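Local structure of methyltransferase-like protein (Saccharopolyspora spinosa, 4PNE) at residues Thr122-Gln125 with Val126-Ala129; Ile220-Ala223 with Glu224-Leu227; Asp82-Ala85 with Glu86-Leu90. The protein catalyses a [4+2] cycloaddition in spinosyn biosynthesis, using a fold like that of S-adenosylmethionine-dependent methyltransferases, and binds S-adenosyl-L-homocysteine. All coordinates share one frame; numbering follows the deposited sequence.

Interaction 1: residues Thr122-Gln125 with Val126-Ala129; sequences TVSQ and VQVA. With SAH (S-adenosyl-L-homocysteine), chain C.
In the turn from strand 117-122 into helix 125-138, part of the nucleotide-binding half of a Rossmann-like methyltransferase fold, Thr-122 and Gln-127 meet beside the two ribose hydroxyls of S-adenosyl-L-homocysteine. The hydroxyl OG1 of Thr-122 donates to OE1 of Gln-127 at 2.8 Å, lying in the plane of that amide carbonyl, and the two side chains cross at nearly a right angle. Each oxygen also accepts from a ribose hydroxyl: O2' of the ligand reaches Thr-122 OG1 at 2.8 Å, and O3' reaches Gln-127 OE1, likewise at 2.8 Å. A third bond fixes the threonine, since Ser-124 N donates to Thr-122 OG1 at 3.1 Å and closes an ST turn. With OG1 opposite the backbone N (chi1 172°), the other branch, CG2, presses on Val-128 CG2 at a tight 3.5 Å. Ser-124 is the N-cap: its OG accepts from Gln-127 N at 3.2 Å in a nearly straight bond (163°), and Asp-44 of helix 36-54 binds both this hydroxyl and Val-126 N. Next to the ribose, methyl CG1 of Val-123 lies over a face of the adenine, 3.4 Å from N1 of the ligand. Serine suits a helix start because its short hydroxyl can replace a missing backbone acceptor, and glutamine is long enough to reach from the first turn back to the ligand. Threonine OG1, taking two protons and giving one, uses its whole hydrogen-bonding capacity, which implies that the cis-diol is recognised by two neutral, mutually oriented oxygen acceptors.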
loop_
_atom_site.group_PDB
_atom_site.type_symbol
_atom_site.label_atom_id
_atom_site.label_comp_id
_atom_site.label_asym_id
_atom_site.label_seq_id
_atom_site.Cartn_x
_atom_site.Cartn_y
_atom_site.Cartn_z
ATOM N N THR A 122 -2.480 -0.485 10.574
ATOM C CA THR A 122 -1.379 0.387 10.239
ATOM C C THR A 122 -0.533 0.599 11.488
ATOM O O THR A 122 -1.012 0.379 12.586
ATOM C CB THR A 122 -1.860 1.722 9.694
ATOM O OG1 THR A 122 -0.729 2.600 9.552
ATOM C CG2 THR A 122 -2.903 2.354 10.623
ATOM N N VAL A 123 0.702 1.035 11.329
ATOM C CA VAL A 123 1.551 1.320 12.494
ATOM C C VAL A 123 1.530 2.800 12.878
ATOM O O VAL A 123 2.176 3.201 13.840
ATOM C CB VAL A 123 2.981 0.855 12.231
ATOM C CG1 VAL A 123 3.018 -0.670 12.290
ATOM C CG2 VAL A 123 3.509 1.352 10.866
ATOM N N SER A 124 0.754 3.571 12.130
ATOM C CA SER A 124 0.598 4.995 12.383
ATOM C C SER A 124 -0.668 5.283 13.162
ATOM O O SER A 124 -1.756 5.095 12.629
ATOM C CB SER A 124 0.565 5.740 11.056
ATOM O OG SER A 124 0.227 7.103 11.238
ATOM N N GLN A 125 -0.547 5.821 14.390
ATOM C CA GLN A 125 -1.730 6.181 15.175
ATOM C C GLN A 125 -2.497 7.353 14.560
ATOM O O GLN A 125 -3.715 7.441 14.689
ATOM C CB GLN A 125 -1.333 6.504 16.612
ATOM C CG GLN A 125 -0.668 5.373 17.307
ATOM C CD GLN A 125 -0.250 5.706 18.716
ATOM O OE1 GLN A 125 -0.836 5.215 19.675
ATOM N NE2 GLN A 125 0.769 6.542 18.849
ATOM N N VAL A 126 -1.789 8.255 13.876
ATOM C CA VAL A 126 -2.452 9.293 13.122
ATOM C C VAL A 126 -3.380 8.666 12.114
ATOM O O VAL A 126 -4.514 9.062 11.986
ATOM C CB VAL A 126 -1.436 10.219 12.406
ATOM C CG1 VAL A 126 -2.120 11.076 11.373
ATOM C CG2 VAL A 126 -0.679 11.089 13.436
ATOM N N GLN A 127 -2.896 7.692 11.355
ATOM C CA GLN A 127 -3.759 7.076 10.341
ATOM C C GLN A 127 -4.955 6.309 10.952
ATOM O O GLN A 127 -6.063 6.351 10.414
ATOM C CB GLN A 127 -2.927 6.157 9.429
ATOM C CG GLN A 127 -2.022 6.945 8.517
ATOM C CD GLN A 127 -1.181 6.084 7.621
ATOM O OE1 GLN A 127 -0.905 4.932 7.927
ATOM N NE2 GLN A 127 -0.694 6.669 6.571
ATOM N N VAL A 128 -4.742 5.628 12.059
ATOM C CA VAL A 128 -5.827 4.945 12.732
ATOM C C VAL A 128 -6.940 5.916 13.059
ATOM O O VAL A 128 -8.119 5.688 12.734
ATOM C CB VAL A 128 -5.345 4.243 14.025
ATOM C CG1 VAL A 128 -6.541 3.719 14.843
ATOM C CG2 VAL A 128 -4.381 3.137 13.663
ATOM N N ALA A 129 -6.563 7.032 13.679
ATOM C CA ALA A 129 -7.535 8.022 14.081
ATOM C C ALA A 129 -8.295 8.644 12.907
ATOM O O ALA A 129 -9.508 8.795 12.960
ATOM C CB ALA A 129 -6.839 9.128 14.896
HETATM N N SAH C . -2.526 0.561 1.582
HETATM C CA SAH C . -2.671 2.002 1.811
HETATM C CB SAH C . -1.425 2.678 2.375
HETATM C CG SAH C . -0.085 2.350 1.763
HETATM S SD SAH C . 1.205 3.393 2.458
HETATM C C SAH C . -3.087 2.669 0.529
HETATM O O SAH C . -3.548 3.795 0.559
HETATM O OXT SAH C . -3.043 2.032 -0.528
HETATM C "C5'" SAH C . 1.999 2.131 3.488
HETATM C "C4'" SAH C . 1.182 1.727 4.706
HETATM O "O4'" SAH C . 1.771 0.586 5.316
HETATM C "C3'" SAH C . 1.120 2.784 5.795
HETATM O "O3'" SAH C . -0.235 2.847 6.197
HETATM C "C2'" SAH C . 2.027 2.238 6.886
HETATM O "O2'" SAH C . 1.764 2.668 8.220
HETATM C "C1'" SAH C . 1.816 0.735 6.710
HETATM N N9 SAH C . 2.882 -0.067 7.339
HETATM C C8 SAH C . 4.232 0.036 7.249
HETATM N N7 SAH C . 4.814 -0.892 8.041
HETATM C C5 SAH C . 3.830 -1.581 8.651
HETATM C C6 SAH C . 3.832 -2.612 9.567
HETATM N N6 SAH C . 4.961 -3.147 10.009
HETATM N N1 SAH C . 2.656 -3.119 9.991
HETATM C C2 SAH C . 1.455 -2.608 9.546
HETATM N N3 SAH C . 1.439 -1.555 8.677
HETATM C C4 SAH C . 2.616 -1.074 8.217
#

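Interaction 2: residues Ile220-Ala223 with Glu224-Leu227; sequences ICLA and EQLL
The amide of Gln-225 carries Leu-222 over one face: methyl CD1 of Leu-222 stands 3.9 Å above CD of Gln-225. At the oxygen end of the amide, Leu-222 N donates to Gln-225 OE1 at 2.9 Å, almost straight (170°) and tilted a little from the carbonyl plane, while the NE2 end is bonded to Ser-24. The second flat group is the carboxylate of Glu-224. Leu-222 CB lies to one side of its plane, 3.4 Å from Glu-224 OE1, and a water lies to the other; that water accepts from Ala-223 N at 2.8 Å and also bridges to Glu-224 OE1. A bend at chi2 (90°) turns the glutamate back along the chain toward this position.

All this happens at the start of helix 223-233, with Leu-222 as N-cap. Gln-225 supplies the half of a capping box in which the third helical residue holds the N-cap amide; leucine has no polar group to return the bond. Leu-222 O accepts twice, from Leu-226 N at 3.1 Å in the carbonyl plane and from Gln-225 N well above it. Cys-221, small and apolar, rests its SG against Gln-225 CB at 3.8 Å and near Leu-226. Leu-226 and Leu-227 are buried on the side of the helix that faces the sheet, where both touch Leu-295 of strand 290-298, and Ala-223 is small enough to sit against Trp-240 and Ala-293.

Two N-H groups at the helix start are therefore met by a side-chain amide oxygen and a water, and the nearby carboxylate would probably interact favourably with the positive end of the helix dipole.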
loop_
_atom_site.group_PDB
_atom_site.type_symbol
_atom_site.label_atom_id
_atom_site.label_comp_id
_atom_site.label_asym_id
_atom_site.label_seq_id
_atom_site.Cartn_x
_atom_site.Cartn_y
_atom_site.Cartn_z
ATOM N N ILE A 220 14.519 -0.938 -2.570
ATOM C CA ILE A 220 14.498 -1.319 -3.980
ATOM C C ILE A 220 14.333 -2.834 -4.075
ATOM O O ILE A 220 15.069 -3.605 -3.450
ATOM C CB ILE A 220 15.783 -0.882 -4.728
ATOM C CG1 ILE A 220 16.032 0.618 -4.528
ATOM C CG2 ILE A 220 15.729 -1.263 -6.226
ATOM C CD1 ILE A 220 17.070 1.198 -5.448
ATOM N N CYS A 221 13.360 -3.257 -4.866
ATOM C CA CYS A 221 13.063 -4.659 -5.015
ATOM C C CYS A 221 12.518 -4.921 -6.425
ATOM O O CYS A 221 11.660 -4.160 -6.908
ATOM C CB CYS A 221 12.047 -5.039 -3.928
ATOM S SG CYS A 221 11.570 -6.736 -3.811
ATOM N N LEU A 222 12.929 -6.015 -7.049
ATOM C CA LEU A 222 12.274 -6.489 -8.275
ATOM C C LEU A 222 10.931 -7.176 -7.973
ATOM O O LEU A 222 10.781 -7.804 -6.938
ATOM C CB LEU A 222 13.163 -7.493 -9.010
ATOM C CG LEU A 222 14.527 -6.991 -9.466
ATOM C CD1 LEU A 222 15.426 -8.176 -9.809
ATOM C CD2 LEU A 222 14.365 -6.100 -10.665
ATOM N N ALA A 223 9.971 -7.092 -8.889
ATOM C CA ALA A 223 8.750 -7.855 -8.757
ATOM C C ALA A 223 9.051 -9.345 -8.637
ATOM O O ALA A 223 8.401 -10.059 -7.880
ATOM C CB ALA A 223 7.833 -7.604 -9.929
ATOM N N GLU A 224 10.043 -9.798 -9.394
ATOM C CA GLU A 224 10.459 -11.191 -9.377
ATOM C C GLU A 224 10.925 -11.620 -7.982
ATOM O O GLU A 224 10.740 -12.776 -7.593
ATOM C CB GLU A 224 11.578 -11.415 -10.409
ATOM C CG GLU A 224 11.154 -11.172 -11.875
ATOM C CD GLU A 224 11.358 -9.738 -12.384
ATOM O OE1 GLU A 224 11.416 -8.757 -11.593
ATOM O OE2 GLU A 224 11.447 -9.594 -13.618
ATOM N N GLN A 225 11.499 -10.677 -7.235
ATOM C CA GLN A 225 12.001 -10.943 -5.873
ATOM C C GLN A 225 10.847 -11.013 -4.880
ATOM O O GLN A 225 10.834 -11.832 -3.965
ATOM C CB GLN A 225 13.009 -9.873 -5.460
ATOM C CG GLN A 225 14.325 -10.040 -6.213
ATOM C CD GLN A 225 15.305 -8.904 -6.003
ATOM O OE1 GLN A 225 14.946 -7.726 -5.974
ATOM N NE2 GLN A 225 16.569 -9.255 -5.891
ATOM N N LEU A 226 9.881 -10.126 -5.070
ATOM C CA LEU A 226 8.644 -10.161 -4.300
ATOM C C LEU A 226 7.912 -11.500 -4.499
ATOM O O LEU A 226 7.446 -12.115 -3.547
ATOM C CB LEU A 226 7.719 -9.005 -4.705
ATOM C CG LEU A 226 7.553 -7.830 -3.768
ATOM C CD1 LEU A 226 6.647 -6.808 -4.447
ATOM C CD2 LEU A 226 6.930 -8.302 -2.472
ATOM N N LEU A 227 7.813 -11.935 -5.758
ATOM C CA LEU A 227 7.162 -13.199 -6.075
ATOM C C LEU A 227 7.834 -14.347 -5.382
ATOM O O LEU A 227 7.182 -15.205 -4.791
ATOM C CB LEU A 227 7.160 -13.482 -7.570
ATOM C CG LEU A 227 6.113 -12.732 -8.364
ATOM C CD1 LEU A 227 6.471 -12.850 -9.817
ATOM C CD2 LEU A 227 4.732 -13.283 -8.091
HETATM O O HOH W 1 10.403 -6.121 -11.525
#

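Interaction 3: residues Asp82-Ala85 with Glu86-Leu90; sequences DLVA and ERTVL
Thr-88 reaches back along helix 73-88 to Val-84, its OG1 donating to the backbone O of Val-84 at 2.8 Å. The hydroxyl comes from above the carbonyl plane, 40° out of it; chi1 of 59° turns it between the threonine's own N and C, the rotation that lets it fold against the helix. One residue earlier, Arg-87 runs alongside Leu-83, four residues before it. CB of Leu-83 lies over one face of the guanidinium, 3.7 Å from Arg-87 NH1, and the same NH1 makes a weak bond to Leu-83 O at 2.8 Å. An arginine fits here because its long aliphatic stem can cover a neighbouring carbonyl before the charge emerges.

These contacts belong to the last turns of the helix, where Glu-86 N still pairs with Asp-82 O at 2.9 Å. Ala-85 O takes two donors, Val-89 N at 2.8 Å and Thr-88 N from well above the carbonyl plane. Ala-85 CB and Val-89 CG2 touch loosely at 4.4 Å.

Further out, the sheet and a neighbouring helix hold these groups in place. Trp-165 of strand 161-167 is hydrogen-bonded through NE1 to the hydroxyl of Thr-88, and Val-84, a compact branched residue, packs on Trp-165, Met-167 and Thr-196. Arg-87 NE forms a salt bridge with Glu-241 of strand 236-242, while Asp-82 is paired with Arg-109 on helix 105-113.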
loop_
_atom_site.group_PDB
_atom_site.type_symbol
_atom_site.label_atom_id
_atom_site.label_comp_id
_atom_site.label_asym_id
_atom_site.label_seq_id
_atom_site.Cartn_x
_atom_site.Cartn_y
_atom_site.Cartn_z
ATOM N N ASP A 82 -9.774 -0.409 -7.323
ATOM C CA ASP A 82 -10.842 -1.220 -7.924
ATOM C C ASP A 82 -10.303 -2.494 -8.565
ATOM O O ASP A 82 -10.904 -3.581 -8.455
ATOM C CB ASP A 82 -11.607 -0.411 -8.968
ATOM C CG ASP A 82 -12.394 0.756 -8.364
ATOM O OD1 ASP A 82 -12.568 0.786 -7.128
ATOM O OD2 ASP A 82 -12.843 1.639 -9.141
ATOM N N LEU A 83 -9.155 -2.390 -9.208
ATOM C CA LEU A 83 -8.510 -3.566 -9.794
ATOM C C LEU A 83 -8.117 -4.574 -8.720
ATOM O O LEU A 83 -8.315 -5.768 -8.887
ATOM C CB LEU A 83 -7.252 -3.175 -10.567
ATOM C CG LEU A 83 -7.517 -2.381 -11.824
ATOM C CD1 LEU A 83 -6.211 -1.807 -12.354
ATOM C CD2 LEU A 83 -8.150 -3.324 -12.874
ATOM N N VAL A 84 -7.578 -4.084 -7.617
ATOM C CA VAL A 84 -7.197 -4.954 -6.537
ATOM C C VAL A 84 -8.453 -5.612 -5.920
ATOM O O VAL A 84 -8.473 -6.808 -5.656
ATOM C CB VAL A 84 -6.388 -4.198 -5.476
ATOM C CG1 VAL A 84 -6.152 -5.073 -4.218
ATOM C CG2 VAL A 84 -5.059 -3.776 -6.091
ATOM N N ALA A 85 -9.518 -4.842 -5.747
ATOM C CA ALA A 85 -10.730 -5.402 -5.163
ATOM C C ALA A 85 -11.311 -6.485 -6.067
ATOM O O ALA A 85 -11.819 -7.513 -5.574
ATOM C CB ALA A 85 -11.739 -4.325 -4.910
ATOM N N GLU A 86 -11.284 -6.271 -7.382
ATOM C CA GLU A 86 -11.776 -7.277 -8.330
ATOM C C GLU A 86 -11.114 -8.622 -8.122
ATOM O O GLU A 86 -11.741 -9.676 -8.226
ATOM C CB GLU A 86 -11.508 -6.861 -9.778
ATOM C CG GLU A 86 -12.416 -5.836 -10.391
ATOM C CD GLU A 86 -12.083 -5.640 -11.872
ATOM O OE1 GLU A 86 -12.127 -4.489 -12.367
ATOM O OE2 GLU A 86 -11.728 -6.643 -12.526
ATOM N N ARG A 87 -9.834 -8.589 -7.786
ATOM C CA ARG A 87 -9.006 -9.787 -7.730
ATOM C C ARG A 87 -9.049 -10.468 -6.368
ATOM O O ARG A 87 -8.586 -11.608 -6.227
ATOM C CB ARG A 87 -7.560 -9.432 -8.089
ATOM C CG ARG A 87 -7.333 -9.089 -9.546
ATOM C CD ARG A 87 -6.148 -8.126 -9.704
ATOM N NE ARG A 87 -5.869 -7.758 -11.088
ATOM C CZ ARG A 87 -6.698 -7.072 -11.879
ATOM N NH1 ARG A 87 -7.907 -6.701 -11.456
ATOM N NH2 ARG A 87 -6.337 -6.793 -13.129
ATOM N N THR A 88 -9.638 -9.792 -5.376
ATOM C CA THR A 88 -9.511 -10.232 -3.995
ATOM C C THR A 88 -10.835 -10.340 -3.236
ATOM O O THR A 88 -10.917 -11.092 -2.278
ATOM C CB THR A 88 -8.588 -9.302 -3.190
ATOM O OG1 THR A 88 -9.111 -7.966 -3.210
ATOM C CG2 THR A 88 -7.223 -9.321 -3.771
ATOM N N VAL A 89 -11.865 -9.619 -3.664
ATOM C CA VAL A 89 -13.146 -9.635 -2.964
ATOM C C VAL A 89 -14.056 -10.463 -3.840
ATOM O O VAL A 89 -14.607 -9.975 -4.817
ATOM C CB VAL A 89 -13.705 -8.224 -2.728
ATOM C CG1 VAL A 89 -15.077 -8.261 -2.071
ATOM C CG2 VAL A 89 -12.730 -7.405 -1.867
ATOM N N LEU A 90 -14.195 -11.734 -3.494
ATOM C CA LEU A 90 -14.790 -12.684 -4.415
ATOM C C LEU A 90 -16.264 -12.940 -4.103
ATOM O O LEU A 90 -16.969 -13.571 -4.894
ATOM C CB LEU A 90 -14.005 -13.989 -4.380
ATOM C CG LEU A 90 -12.488 -13.892 -4.615
ATOM C CD1 LEU A 90 -11.888 -15.280 -4.583
ATOM C CD2 LEU A 90 -12.144 -13.176 -5.913
#

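Along the chain interaction 3 comes first, then interaction 1, then interaction 2, and none touches another. The centres of interactions 1 and 2 are 27 Å apart. Those of interactions 1 and 3 are 24 Å apart. Between interactions 2 and 3 the centres are 21 Å apart and the nearest atoms about 12 Å. One mixed sheet connects them. Interaction 1 follows its strand 117-122, whereas helices 73-88 and 223-233 both pack on strands 191-200 and 290-298. Interactions 1 and 2 lie on opposite sides of the chain's centre. Only interaction 1 contacts S-adenosyl-L-homocysteine; the other two fasten helices to the sheet whose strand 117-122 leads into that site.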